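Local coordinates for protein putative SAM-dependent O-methyltranferase (Podospora anserina, PDB 4YMH) that probably transfers methyl groups from S-adenosylmethionine to oxygen atoms of its substrates, at residues K147-A151 against A203-F207. Numbering follows the deposited sequence.
Sequences KDGYA and ALDKF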
loop_
_atom_site.group_PDB
_atom_site.type_symbol
_atom_site.label_atom_id
_atom_site.label_comp_id
_atom_site.label_asym_id
_atom_site.label_seq_id
_atom_site.Cartn_x
_atom_site.Cartn_y
_atom_site.Cartn_z
ATOM N N LYS A 147 11.085 11.117 14.321
ATOM C CA LYS A 147 11.539 10.856 12.960
ATOM C C LYS A 147 13.057 10.741 12.894
ATOM O O LYS A 147 13.587 10.031 12.031
ATOM C CB LYS A 147 11.036 11.940 12.002
ATOM C CG LYS A 147 9.534 12.241 12.113
ATOM C CD LYS A 147 8.654 11.001 11.919
ATOM C CE LYS A 147 7.201 11.346 12.244
ATOM N NZ LYS A 147 6.469 10.184 12.826
ATOM N N ASP A 148 13.766 11.404 13.810
ATOM C CA ASP A 148 15.228 11.331 13.792
ATOM C C ASP A 148 15.738 10.013 14.391
ATOM O O ASP A 148 16.939 9.741 14.373
ATOM C CB ASP A 148 15.865 12.550 14.510
ATOM C CG ASP A 148 15.575 12.598 16.016
ATOM O OD1 ASP A 148 14.647 11.931 16.492
ATOM O OD2 ASP A 148 16.259 13.353 16.735
ATOM N N GLY A 149 14.827 9.187 14.901
ATOM C CA GLY A 149 15.190 7.893 15.468
ATOM C C GLY A 149 14.963 6.659 14.587
ATOM O O GLY A 149 15.427 5.555 14.919
ATOM N N TYR A 150 14.275 6.839 13.458
ATOM C CA TYR A 150 13.870 5.706 12.618
ATOM C C TYR A 150 15.048 4.813 12.227
ATOM O O TYR A 150 14.987 3.581 12.370
ATOM C CB TYR A 150 13.167 6.193 11.340
ATOM C CG TYR A 150 11.705 6.583 11.478
ATOM C CD1 TYR A 150 11.194 7.063 12.675
ATOM C CD2 TYR A 150 10.842 6.486 10.391
ATOM C CE1 TYR A 150 9.859 7.441 12.785
ATOM C CE2 TYR A 150 9.507 6.848 10.493
ATOM C CZ TYR A 150 9.025 7.329 11.689
ATOM O OH TYR A 150 7.704 7.697 11.777
ATOM N N ALA A 151 16.123 5.427 11.737
ATOM C CA ALA A 151 17.278 4.650 11.294
ATOM C C ALA A 151 17.761 3.763 12.434
ATOM O O ALA A 151 17.901 2.536 12.273
ATOM C CB ALA A 151 18.385 5.557 10.804
ATOM N N ALA A 203 16.249 14.386 8.425
ATOM C CA ALA A 203 16.545 13.113 9.085
ATOM C C ALA A 203 15.986 11.917 8.282
ATOM O O ALA A 203 16.630 10.870 8.142
ATOM C CB ALA A 203 15.994 13.110 10.519
ATOM N N LEU A 204 14.787 12.087 7.747
ATOM C CA LEU A 204 14.098 11.009 7.047
ATOM C C LEU A 204 14.716 10.738 5.684
ATOM O O LEU A 204 14.667 9.609 5.185
ATOM C CB LEU A 204 12.615 11.340 6.911
ATOM C CG LEU A 204 11.881 11.150 8.244
ATOM C CD1 LEU A 204 10.515 11.836 8.239
ATOM C CD2 LEU A 204 11.743 9.660 8.556
ATOM N N ASP A 205 15.315 11.766 5.090
ATOM C CA ASP A 205 16.030 11.574 3.836
ATOM C C ASP A 205 17.289 10.740 4.107
ATOM O O ASP A 205 17.604 9.794 3.359
ATOM C CB ASP A 205 16.385 12.920 3.200
ATOM C CG ASP A 205 17.306 12.777 2.004
ATOM O OD1 ASP A 205 16.937 12.101 1.012
ATOM O OD2 ASP A 205 18.425 13.332 2.073
ATOM N N LYS A 206 18.010 11.075 5.178
ATOM C CA LYS A 206 19.166 10.245 5.535
ATOM C C LYS A 206 18.760 8.785 5.844
ATOM O O LYS A 206 19.435 7.838 5.436
ATOM C CB LYS A 206 19.902 10.851 6.731
ATOM C CG LYS A 206 20.627 12.153 6.408
ATOM C CD LYS A 206 21.498 12.594 7.574
ATOM C CE LYS A 206 22.325 13.826 7.217
ATOM N NZ LYS A 206 21.507 15.069 7.233
ATOM N N PHE A 207 17.657 8.634 6.572
ATOM C CA PHE A 207 17.074 7.328 6.894
ATOM C C PHE A 207 16.834 6.510 5.620
ATOM O O PHE A 207 17.326 5.369 5.469
ATOM C CB PHE A 207 15.768 7.529 7.664
ATOM C CG PHE A 207 14.907 6.281 7.787
ATOM C CD1 PHE A 207 15.344 5.187 8.517
ATOM C CD2 PHE A 207 13.651 6.227 7.194
ATOM C CE1 PHE A 207 14.540 4.037 8.650
ATOM C CE2 PHE A 207 12.851 5.085 7.312
ATOM C CZ PHE A 207 13.302 3.995 8.049
#
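Tyr-150 and Phe-207 form the centre of an apolar helix-to-helix contact, in which the start of helix 150-159 and the residues just before it pack against helix 194-212 beside strand 167-171. The evidence for an edge-to-face pair is direct: the ring planes stand at 88°, the centroids lie 5.5 Å apart, and the tyrosine presents its edge to the phenylalanine face, Tyr-150 CD2 lying 3.9 Å from Phe-207 CE2. A CH-pi contact accompanies it, Tyr-150 CB sitting 3.7 Å from the Phe-207 ring centroid and 12° off the ring normal. Phe-207 swings its ring toward helix 150-159 because chi1, at 167°, sets CG opposite the backbone N; its CD1 thereby comes obliquely to 3.3 Å from Ala-151 N, with Ala-151 CB a secondary neighbour. An alanine in place of Phe-207 would probably leave the Tyr-150 edge without its aromatic partner and open a gap beside Cys-171, which both side chains touch.

One turn earlier, Leu-204 divides its methyls: CD1 meets Lys-147 CB at 3.8 Å, while CD2 approaches Tyr-150 CD2 at the same distance. Ala-203 CB rests 3.8 Å from Asp-148 CA, at the more exposed border. The polar ends turn elsewhere. Lys-147 NZ donates to Tyr-150 OH over 3.0 Å and also to Ala-145 O; the same hydroxyl is hydrogen-bonded to Asp-172 O, so two bonds grip it while the ring packs on Phe-207 and Leu-204. Asp-148 OD1 accepts from ND2 of Asn-146, which binds S-adenosylhomocysteine. The contact thus joins helices of the Rossmann-like class I methyltransferase fold, next to the residues after strand 138-143 at the S-adenosylhomocysteine pocket.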